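Local coordinates for erythromycin dehydratase (Saccharopolyspora erythraea, PDB 3EL6), which probably catalyses the loss of water from a beta-hydroxyacyl chain intermediate during assembly of the polyketide precursor of erythromycin, at residues W169-L179 with A202-E213; Y193-A203 with V228-L239. All blocks are in the same frame, centred on the assembly; numbering follows the deposited sequence.

Interaction 1. Residues W169-L179 with A202-E213; sequences WPPEDAVRIPL and AAWRKDDSVYAE
Val175 and Arg205 pair through both of their backbone amides, Val175 N to Arg205 O at 3.0 Å and Arg205 N to Val175 O at 2.8 Å, so strand 175-176 adds an antiparallel edge to the beta hairpin 202-213 of this double hotdog fold. Ile177 N continues the pairing to Ala203 O at 2.8 Å, and beyond it a water donates a hydrogen bond to Ile177 O and accepts one from Ala203 N. At the start of 169-179, Trp169 reaches back toward the open end of the hairpin with CG anti to its backbone N (chi1 174°). Its indole NE1 binds Glu213 OE2 at 3.0 Å, on the oxygen's anti lone pair; the bond is bent (143°), while ring and carboxylate lie nearly coplanar. The Trp204 indole meets that of Trp169 obliquely, planes at 80°, and Pro170, behind a cis peptide bond, lays CG over the five-membered ring of Trp204. Pro171 does the same to Tyr211, with CD above the phenol face, and Pro171 CB lies 3.2 Å from Lys206 NZ. Farther along, Ile177 folds its CG1 branch over the strand, CD1 touching Arg205 CB at 3.7 Å, and Leu179 CD1 rests 3.7 Å from Ala202 CA.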
loop_
_atom_site.group_PDB
_atom_site.type_symbol
_atom_site.label_atom_id
_atom_site.label_comp_id
_atom_site.label_asym_id
_atom_site.label_seq_id
_atom_site.Cartn_x
_atom_site.Cartn_y
_atom_site.Cartn_z
ATOM N N TRP A 169 -8.473 19.491 42.027
ATOM C CA TRP A 169 -9.093 19.753 40.697
ATOM C C TRP A 169 -10.408 20.556 40.768
ATOM O O TRP A 169 -11.311 20.123 41.423
ATOM C CB TRP A 169 -9.414 18.408 40.020
ATOM C CG TRP A 169 -10.204 18.615 38.709
ATOM C CD1 TRP A 169 -11.568 18.485 38.512
ATOM C CD2 TRP A 169 -9.651 19.031 37.456
ATOM N NE1 TRP A 169 -11.884 18.809 37.175
ATOM C CE2 TRP A 169 -10.724 19.138 36.521
ATOM C CE3 TRP A 169 -8.347 19.295 37.019
ATOM C CZ2 TRP A 169 -10.516 19.501 35.185
ATOM C CZ3 TRP A 169 -8.135 19.649 35.693
ATOM C CH2 TRP A 169 -9.222 19.760 34.788
ATOM N N PRO A 170 -10.502 21.725 40.118
ATOM C CA PRO A 170 -9.392 22.405 39.472
ATOM C C PRO A 170 -8.416 22.943 40.534
ATOM O O PRO A 170 -8.698 22.851 41.739
ATOM C CB PRO A 170 -10.064 23.576 38.790
ATOM C CG PRO A 170 -11.248 23.904 39.765
ATOM C CD PRO A 170 -11.709 22.578 40.212
ATOM N N PRO A 171 -7.298 23.537 40.100
ATOM C CA PRO A 171 -6.357 24.068 41.106
ATOM C C PRO A 171 -7.025 25.087 42.052
ATOM O O PRO A 171 -8.050 25.686 41.699
ATOM C CB PRO A 171 -5.315 24.785 40.244
ATOM C CG PRO A 171 -5.333 23.984 38.948
ATOM C CD PRO A 171 -6.783 23.670 38.723
ATOM N N GLU A 172 -6.400 25.331 43.208
ATOM C CA GLU A 172 -6.968 26.196 44.265
ATOM C C GLU A 172 -7.515 27.564 43.846
ATOM O O GLU A 172 -8.638 27.929 44.236
ATOM C CB GLU A 172 -5.974 26.332 45.447
ATOM C CG GLU A 172 -6.053 25.117 46.415
ATOM C CD GLU A 172 -4.907 25.027 47.462
ATOM O OE1 GLU A 172 -4.689 25.993 48.237
ATOM O OE2 GLU A 172 -4.234 23.961 47.516
ATOM N N ASP A 173 -6.754 28.335 43.078
ATOM C CA ASP A 173 -7.236 29.671 42.708
ATOM C C ASP A 173 -8.041 29.755 41.415
ATOM O O ASP A 173 -8.145 30.831 40.823
ATOM C CB ASP A 173 -6.053 30.629 42.508
ATOM C CG ASP A 173 -5.082 30.655 43.690
ATOM O OD1 ASP A 173 -4.173 31.535 43.659
ATOM O OD2 ASP A 173 -5.208 29.807 44.628
ATOM N N ALA A 174 -8.535 28.629 40.915
ATOM C CA ALA A 174 -9.127 28.663 39.580
ATOM C C ALA A 174 -10.564 29.117 39.778
ATOM O O ALA A 174 -11.148 28.812 40.807
ATOM C CB ALA A 174 -9.062 27.271 38.930
ATOM N N VAL A 175 -11.086 29.890 38.843
ATOM C CA VAL A 175 -12.446 30.359 38.937
ATOM C C VAL A 175 -13.300 29.772 37.820
ATOM O O VAL A 175 -12.832 29.550 36.694
ATOM C CB VAL A 175 -12.563 31.929 38.939
ATOM C CG1 VAL A 175 -11.566 32.521 39.947
ATOM C CG2 VAL A 175 -12.285 32.521 37.562
ATOM N N ARG A 176 -14.563 29.549 38.138
ATOM C CA ARG A 176 -15.461 28.979 37.175
ATOM C C ARG A 176 -15.579 29.842 35.958
ATOM O O ARG A 176 -15.678 31.108 36.036
ATOM C CB ARG A 176 -16.846 28.839 37.803
ATOM C CG ARG A 176 -17.809 28.255 36.865
ATOM C CD ARG A 176 -19.097 28.926 37.028
ATOM N NE ARG A 176 -20.059 28.085 37.665
ATOM C CZ ARG A 176 -21.295 28.504 37.990
ATOM N NH1 ARG A 176 -21.698 29.792 37.740
ATOM N NH2 ARG A 176 -22.126 27.629 38.560
ATOM N N ILE A 177 -15.609 29.156 34.800
ATOM C CA ILE A 177 -15.988 29.783 33.548
ATOM C C ILE A 177 -17.438 29.418 33.271
ATOM O O ILE A 177 -17.753 28.229 33.044
ATOM C CB ILE A 177 -15.116 29.267 32.368
ATOM C CG1 ILE A 177 -13.622 29.462 32.695
ATOM C CG2 ILE A 177 -15.550 29.985 31.090
ATOM C CD1 ILE A 177 -12.633 28.949 31.586
ATOM N N PRO A 178 -18.354 30.393 33.350
ATOM C CA PRO A 178 -19.751 29.932 33.114
ATOM C C PRO A 178 -19.952 29.483 31.637
ATOM O O PRO A 178 -19.504 30.177 30.739
ATOM C CB PRO A 178 -20.588 31.209 33.383
ATOM C CG PRO A 178 -19.732 31.979 34.398
ATOM C CD PRO A 178 -18.309 31.772 33.895
ATOM N N LEU A 179 -20.606 28.349 31.417
ATOM C CA LEU A 179 -20.709 27.774 30.049
ATOM C C LEU A 179 -22.093 27.948 29.399
ATOM O O LEU A 179 -22.317 27.519 28.270
ATOM C CB LEU A 179 -20.341 26.292 30.088
ATOM C CG LEU A 179 -18.841 26.008 30.370
ATOM C CD1 LEU A 179 -18.572 24.505 30.619
ATOM C CD2 LEU A 179 -18.007 26.564 29.233
ATOM N N ALA A 202 -17.657 21.210 32.167
ATOM C CA ALA A 202 -17.332 22.226 33.209
ATOM C C ALA A 202 -15.999 22.868 32.857
ATOM O O ALA A 202 -15.183 22.227 32.172
ATOM C CB ALA A 202 -17.230 21.527 34.582
ATOM N N ALA A 203 -15.777 24.135 33.227
ATOM C CA ALA A 203 -14.495 24.738 32.913
ATOM C C ALA A 203 -14.154 25.806 33.967
ATOM O O ALA A 203 -15.060 26.390 34.611
ATOM C CB ALA A 203 -14.531 25.402 31.543
ATOM N N TRP A 204 -12.859 26.063 34.095
ATOM C CA TRP A 204 -12.323 27.031 35.086
ATOM C C TRP A 204 -11.100 27.677 34.457
ATOM O O TRP A 204 -10.500 27.085 33.546
ATOM C CB TRP A 204 -11.862 26.330 36.345
ATOM C CG TRP A 204 -12.930 25.595 37.124
ATOM C CD1 TRP A 204 -13.711 26.081 38.152
ATOM C CD2 TRP A 204 -13.285 24.201 36.970
ATOM N NE1 TRP A 204 -14.537 25.076 38.619
ATOM C CE2 TRP A 204 -14.297 23.917 37.923
ATOM C CE3 TRP A 204 -12.854 23.176 36.102
ATOM C CZ2 TRP A 204 -14.876 22.651 38.046
ATOM C CZ3 TRP A 204 -13.442 21.904 36.222
ATOM C CH2 TRP A 204 -14.435 21.661 37.194
ATOM N N ARG A 205 -10.686 28.842 34.959
ATOM C CA ARG A 205 -9.567 29.556 34.380
ATOM C C ARG A 205 -8.712 30.062 35.501
ATOM O O ARG A 205 -9.224 30.378 36.574
ATOM C CB ARG A 205 -10.094 30.728 33.578
ATOM C CG ARG A 205 -9.039 31.521 32.864
ATOM C CD ARG A 205 -9.609 32.156 31.598
ATOM N NE ARG A 205 -8.631 33.057 30.994
ATOM C CZ ARG A 205 -8.907 33.883 29.990
ATOM N NH1 ARG A 205 -10.131 33.900 29.478
ATOM N NH2 ARG A 205 -7.962 34.688 29.502
ATOM N N LYS A 206 -7.412 30.085 35.275
ATOM C CA LYS A 206 -6.453 30.684 36.196
ATOM C C LYS A 206 -5.376 31.347 35.322
ATOM O O LYS A 206 -4.735 30.665 34.527
ATOM C CB LYS A 206 -5.824 29.625 37.073
ATOM C CG LYS A 206 -4.935 30.252 38.147
ATOM C CD LYS A 206 -3.854 29.310 38.588
ATOM C CE LYS A 206 -4.424 28.125 39.325
ATOM N NZ LYS A 206 -3.299 27.203 39.679
ATOM N N ASP A 207 -5.211 32.668 35.414
ATOM C CA ASP A 207 -4.310 33.355 34.484
ATOM C C ASP A 207 -4.838 33.096 33.070
ATOM O O ASP A 207 -6.031 33.320 32.759
ATOM C CB ASP A 207 -2.891 32.766 34.591
ATOM C CG ASP A 207 -2.436 32.561 36.050
ATOM O OD1 ASP A 207 -2.471 33.559 36.828
ATOM O OD2 ASP A 207 -2.040 31.411 36.421
ATOM N N ASP A 208 -3.944 32.622 32.205
ATOM C CA ASP A 208 -4.366 32.273 30.868
ATOM C C ASP A 208 -4.476 30.741 30.682
ATOM O O ASP A 208 -4.624 30.285 29.563
ATOM C CB ASP A 208 -3.444 32.910 29.809
ATOM C CG ASP A 208 -3.742 34.411 29.594
ATOM O OD1 ASP A 208 -4.913 34.841 29.817
ATOM O OD2 ASP A 208 -2.814 35.156 29.200
ATOM N N SER A 209 -4.404 29.978 31.768
ATOM C CA SER A 209 -4.658 28.517 31.718
ATOM C C SER A 209 -6.149 28.184 31.878
ATOM O O SER A 209 -6.852 28.852 32.644
ATOM C CB SER A 209 -3.897 27.834 32.827
ATOM O OG SER A 209 -2.499 27.976 32.573
ATOM N N VAL A 210 -6.609 27.145 31.181
ATOM C CA VAL A 210 -8.009 26.743 31.185
ATOM C C VAL A 210 -8.044 25.301 31.627
ATOM O O VAL A 210 -7.209 24.505 31.175
ATOM C CB VAL A 210 -8.584 26.858 29.749
ATOM C CG1 VAL A 210 -9.965 26.181 29.651
ATOM C CG2 VAL A 210 -8.626 28.322 29.290
ATOM N N TYR A 211 -8.978 24.929 32.519
ATOM C CA TYR A 211 -9.096 23.583 33.023
ATOM C C TYR A 211 -10.507 23.159 32.575
ATOM O O TYR A 211 -11.433 23.986 32.686
ATOM C CB TYR A 211 -9.041 23.592 34.551
ATOM C CG TYR A 211 -7.731 24.176 35.015
ATOM C CD1 TYR A 211 -6.670 23.352 35.344
ATOM C CD2 TYR A 211 -7.541 25.548 34.986
ATOM C CE1 TYR A 211 -5.419 23.908 35.710
ATOM C CE2 TYR A 211 -6.296 26.112 35.338
ATOM C CZ TYR A 211 -5.272 25.294 35.695
ATOM O OH TYR A 211 -4.063 25.880 36.025
ATOM N N ALA A 212 -10.707 21.934 32.089
ATOM C CA ALA A 212 -12.107 21.616 31.657
ATOM C C ALA A 212 -12.361 20.143 31.927
ATOM O O ALA A 212 -11.439 19.355 31.919
ATOM C CB ALA A 212 -12.316 21.948 30.166
ATOM N N GLU A 213 -13.624 19.760 32.180
ATOM C CA GLU A 213 -14.025 18.370 32.218
ATOM C C GLU A 213 -14.730 18.171 30.878
ATOM O O GLU A 213 -15.605 18.959 30.521
ATOM C CB GLU A 213 -15.033 18.157 33.354
ATOM C CG GLU A 213 -14.316 18.125 34.738
ATOM C CD GLU A 213 -15.276 18.049 35.904
ATOM O OE1 GLU A 213 -16.533 18.021 35.688
ATOM O OE2 GLU A 213 -14.752 18.035 37.046
HETATM O O HOH W 1 -18.042 25.752 34.058
#

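Interaction 2. Residues Y193-A203 with V228-L239; sequences YGPSFQALRAA and VLLDAVAQTLSL
Val228 pushes its CG1 methyl up against the centre of the Phe197 ring, 4.0 Å from the centroid and only 9° off the ring normal; the same methyl reaches Ser196 O at 3.3 Å. Asp231 comes to the edge of that ring instead, its carboxylate plane 80° from the ring, and OD2 fits between Phe197 CD1 and Tyr193 CE1. One turn on, Gln235 fills the hollow beside the Phe197 carbonyl. Its amide stacks over the rim of one Tyr193 face, tilted by 26°, and NE2 uses both protons: one goes almost straight to Phe197 O at 2.9 Å, the other to Asp231 OD2 at 3.0 Å. Tyr183 holds the other end, OE1, fixing the amide's rotation. Ala199 and Ala232 meet methyl to methyl, CB to CB at a tight 3.4 Å, which brings loop and helix close together. Leu200 spreads its two methyls over the helix: CD1 by Gln235, CD2 between Ala232 O and Thr236 CG2. Leu239 CD1 then covers Ala203 CB at 3.5 Å. Strand 200-206 and the loop leading into it thus cover one flank of helix 227-235, part of the hotdog fold's hallmark, a long helix cradled by an antiparallel sheet.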
loop_
_atom_site.group_PDB
_atom_site.type_symbol
_atom_site.label_atom_id
_atom_site.label_comp_id
_atom_site.label_asym_id
_atom_site.label_seq_id
_atom_site.Cartn_x
_atom_site.Cartn_y
_atom_site.Cartn_z
ATOM N N TYR A 193 -22.303 23.472 16.730
ATOM C CA TYR A 193 -22.051 22.149 17.318
ATOM C C TYR A 193 -23.339 21.573 17.865
ATOM O O TYR A 193 -23.950 22.174 18.759
ATOM C CB TYR A 193 -21.036 22.261 18.470
ATOM C CG TYR A 193 -19.621 22.673 18.085
ATOM C CD1 TYR A 193 -18.697 21.746 17.624
ATOM C CD2 TYR A 193 -19.206 23.986 18.232
ATOM C CE1 TYR A 193 -17.377 22.139 17.307
ATOM C CE2 TYR A 193 -17.929 24.388 17.938
ATOM C CZ TYR A 193 -17.021 23.479 17.461
ATOM O OH TYR A 193 -15.758 23.935 17.154
ATOM N N GLY A 194 -23.760 20.421 17.363
ATOM C CA GLY A 194 -24.952 19.758 17.873
ATOM C C GLY A 194 -24.626 19.113 19.205
ATOM O O GLY A 194 -23.461 19.075 19.605
ATOM N N PRO A 195 -25.637 18.589 19.902
ATOM C CA PRO A 195 -25.423 17.987 21.248
ATOM C C PRO A 195 -24.242 16.967 21.311
ATOM O O PRO A 195 -23.590 16.851 22.325
ATOM C CB PRO A 195 -26.771 17.280 21.549
ATOM C CG PRO A 195 -27.779 18.172 20.811
ATOM C CD PRO A 195 -27.072 18.610 19.512
ATOM N N SER A 196 -24.019 16.197 20.257
ATOM C CA SER A 196 -22.961 15.210 20.297
ATOM C C SER A 196 -21.586 15.875 20.589
ATOM O O SER A 196 -20.753 15.304 21.298
ATOM C CB SER A 196 -22.955 14.378 19.006
ATOM O OG SER A 196 -22.766 15.223 17.871
ATOM N N PHE A 197 -21.390 17.084 20.069
ATOM C CA PHE A 197 -20.158 17.846 20.216
ATOM C C PHE A 197 -20.148 18.826 21.379
ATOM O O PHE A 197 -19.123 19.475 21.612
ATOM C CB PHE A 197 -19.873 18.642 18.939
ATOM C CG PHE A 197 -19.245 17.805 17.854
ATOM C CD1 PHE A 197 -17.859 17.771 17.699
ATOM C CD2 PHE A 197 -20.020 17.013 17.027
ATOM C CE1 PHE A 197 -17.251 16.962 16.704
ATOM C CE2 PHE A 197 -19.429 16.194 16.032
ATOM C CZ PHE A 197 -18.040 16.177 15.877
ATOM N N GLN A 198 -21.279 18.929 22.101
ATOM C CA GLN A 198 -21.362 19.869 23.218
ATOM C C GLN A 198 -20.779 19.189 24.445
ATOM O O GLN A 198 -21.446 18.989 25.476
ATOM C CB GLN A 198 -22.827 20.282 23.385
ATOM C CG GLN A 198 -23.292 21.027 22.181
ATOM C CD GLN A 198 -24.731 21.460 22.274
ATOM O OE1 GLN A 198 -25.334 21.345 23.348
ATOM N NE2 GLN A 198 -25.301 21.916 21.160
ATOM N N ALA A 199 -19.483 18.878 24.393
ATOM C CA ALA A 199 -18.888 17.967 25.352
ATOM C C ALA A 199 -18.069 18.684 26.435
ATOM O O ALA A 199 -17.490 18.023 27.276
ATOM C CB ALA A 199 -17.976 16.921 24.626
ATOM N N LEU A 200 -17.998 20.010 26.387
ATOM C CA LEU A 200 -17.403 20.774 27.524
ATOM C C LEU A 200 -18.412 20.744 28.682
ATOM O O LEU A 200 -19.495 21.300 28.535
ATOM C CB LEU A 200 -17.125 22.207 27.077
ATOM C CG LEU A 200 -16.023 22.361 26.033
ATOM C CD1 LEU A 200 -15.986 23.857 25.569
ATOM C CD2 LEU A 200 -14.654 22.021 26.603
ATOM N N ARG A 201 -18.134 19.990 29.732
ATOM C CA ARG A 201 -19.127 19.766 30.812
ATOM C C ARG A 201 -18.910 20.799 31.969
ATOM O O ARG A 201 -19.861 21.182 32.694
ATOM C CB ARG A 201 -19.024 18.360 31.366
ATOM C CG ARG A 201 -19.239 17.226 30.333
ATOM C CD ARG A 201 -20.674 17.224 29.686
ATOM N NE ARG A 201 -20.610 16.364 28.484
ATOM C CZ ARG A 201 -21.514 16.315 27.520
ATOM N NH1 ARG A 201 -22.684 16.940 27.673
ATOM N NH2 ARG A 201 -21.273 15.590 26.425
ATOM N N ALA A 202 -17.657 21.210 32.167
ATOM C CA ALA A 202 -17.332 22.226 33.209
ATOM C C ALA A 202 -15.999 22.868 32.857
ATOM O O ALA A 202 -15.183 22.227 32.172
ATOM C CB ALA A 202 -17.230 21.527 34.582
ATOM N N ALA A 203 -15.777 24.135 33.227
ATOM C CA ALA A 203 -14.495 24.738 32.913
ATOM C C ALA A 203 -14.154 25.806 33.967
ATOM O O ALA A 203 -15.060 26.390 34.611
ATOM C CB ALA A 203 -14.531 25.402 31.543
ATOM N N VAL A 228 -14.761 12.650 18.522
ATOM C CA VAL A 228 -15.630 13.668 19.092
ATOM C C VAL A 228 -15.024 14.184 20.419
ATOM O O VAL A 228 -14.960 15.398 20.649
ATOM C CB VAL A 228 -17.067 13.194 19.224
ATOM C CG1 VAL A 228 -17.982 14.319 19.799
ATOM C CG2 VAL A 228 -17.562 12.837 17.789
ATOM N N LEU A 229 -14.598 13.257 21.253
ATOM C CA LEU A 229 -13.946 13.632 22.524
ATOM C C LEU A 229 -12.728 14.507 22.231
ATOM O O LEU A 229 -12.517 15.544 22.859
ATOM C CB LEU A 229 -13.605 12.396 23.321
ATOM C CG LEU A 229 -13.055 12.669 24.754
ATOM C CD1 LEU A 229 -14.202 13.262 25.621
ATOM C CD2 LEU A 229 -12.516 11.404 25.462
ATOM N N LEU A 230 -11.927 14.132 21.222
ATOM C CA LEU A 230 -10.699 14.924 20.923
ATOM C C LEU A 230 -11.022 16.288 20.376
ATOM O O LEU A 230 -10.336 17.293 20.665
ATOM C CB LEU A 230 -9.896 14.154 19.868
ATOM C CG LEU A 230 -8.534 14.782 19.527
ATOM C CD1 LEU A 230 -7.745 14.738 20.798
ATOM C CD2 LEU A 230 -7.943 13.793 18.515
ATOM N N ASP A 231 -12.093 16.406 19.562
ATOM C CA ASP A 231 -12.483 17.754 19.131
ATOM C C ASP A 231 -12.904 18.620 20.328
ATOM O O ASP A 231 -12.634 19.809 20.357
ATOM C CB ASP A 231 -13.667 17.729 18.155
ATOM C CG ASP A 231 -14.054 19.096 17.703
ATOM O OD1 ASP A 231 -13.408 19.596 16.766
ATOM O OD2 ASP A 231 -14.990 19.719 18.292
ATOM N N ALA A 232 -13.616 18.014 21.272
ATOM C CA ALA A 232 -14.055 18.760 22.480
ATOM C C ALA A 232 -12.829 19.139 23.378
ATOM O O ALA A 232 -12.773 20.208 23.991
ATOM C CB ALA A 232 -15.077 17.957 23.224
ATOM N N VAL A 233 -11.809 18.303 23.415
ATOM C CA VAL A 233 -10.528 18.733 24.028
ATOM C C VAL A 233 -9.949 19.967 23.362
ATOM O O VAL A 233 -9.558 20.912 24.048
ATOM C CB VAL A 233 -9.489 17.599 23.976
ATOM C CG1 VAL A 233 -8.122 18.104 24.342
ATOM C CG2 VAL A 233 -9.929 16.472 24.887
ATOM N N ALA A 234 -9.901 19.979 22.033
ATOM C CA ALA A 234 -9.480 21.157 21.296
ATOM C C ALA A 234 -10.408 22.339 21.501
ATOM O O ALA A 234 -9.994 23.524 21.407
ATOM C CB ALA A 234 -9.364 20.810 19.771
ATOM N N GLN A 235 -11.682 22.052 21.764
ATOM C CA GLN A 235 -12.611 23.167 22.059
ATOM C C GLN A 235 -12.190 24.006 23.260
ATOM O O GLN A 235 -12.606 25.143 23.356
ATOM C CB GLN A 235 -14.047 22.690 22.241
ATOM C CG GLN A 235 -14.776 22.261 20.966
ATOM C CD GLN A 235 -16.147 21.710 21.345
ATOM O OE1 GLN A 235 -16.793 22.271 22.229
ATOM N NE2 GLN A 235 -16.550 20.562 20.755
ATOM N N THR A 236 -11.356 23.461 24.140
ATOM C CA THR A 236 -10.964 24.240 25.299
ATOM C C THR A 236 -10.231 25.519 24.862
ATOM O O THR A 236 -10.161 26.500 25.632
ATOM C CB THR A 236 -10.140 23.453 26.296
ATOM O OG1 THR A 236 -8.901 23.074 25.683
ATOM C CG2 THR A 236 -10.890 22.146 26.756
ATOM N N LEU A 237 -9.649 25.526 23.647
ATOM C CA LEU A 237 -8.932 26.714 23.195
ATOM C C LEU A 237 -9.869 27.903 23.041
ATOM O O LEU A 237 -9.416 29.063 23.074
ATOM C CB LEU A 237 -8.190 26.475 21.865
ATOM C CG LEU A 237 -6.745 25.919 22.049
ATOM C CD1 LEU A 237 -6.705 24.621 22.772
ATOM C CD2 LEU A 237 -5.972 25.790 20.673
ATOM N N SER A 238 -11.163 27.645 22.857
ATOM C CA SER A 238 -12.123 28.728 22.736
ATOM C C SER A 238 -12.396 29.445 24.070
ATOM O O SER A 238 -12.953 30.550 24.074
ATOM C CB SER A 238 -13.439 28.233 22.122
ATOM O OG SER A 238 -14.221 27.513 23.086
ATOM N N LEU A 239 -11.986 28.846 25.180
ATOM C CA LEU A 239 -12.294 29.381 26.514
ATOM C C LEU A 239 -11.215 30.319 27.070
ATOM O O LEU A 239 -11.406 30.939 28.126
ATOM C CB LEU A 239 -12.503 28.236 27.504
ATOM C CG LEU A 239 -13.639 27.259 27.165
ATOM C CD1 LEU A 239 -13.700 26.126 28.191
ATOM C CD2 LEU A 239 -14.971 28.005 27.066
HETATM O O HOH W 2 -13.442 22.802 16.605
#

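Overall arrangement
Following the chain from the N terminus, residues 169-179 come first, helix 182-188 and strand 191-193 follow, and the chain then turns through 193-203 into strand 200-206. Interaction 1 closes this loop by setting strand 175-176 beside strand 200-206. The hairpin returns along 209-215 and leads to helix 227-235, where interaction 2 closes a second loop by bringing 228-239 back to 193-203. The two loops cross, since 193-203 starts within the first and 228-239 lies beyond it. Both contacts share Ala202 and Ala203, and they touch again where Ala212 CB meets Thr236 CG2. Together they tie the outermost strand 175-176, the hairpin and helix 227-235 within the double hotdog fold.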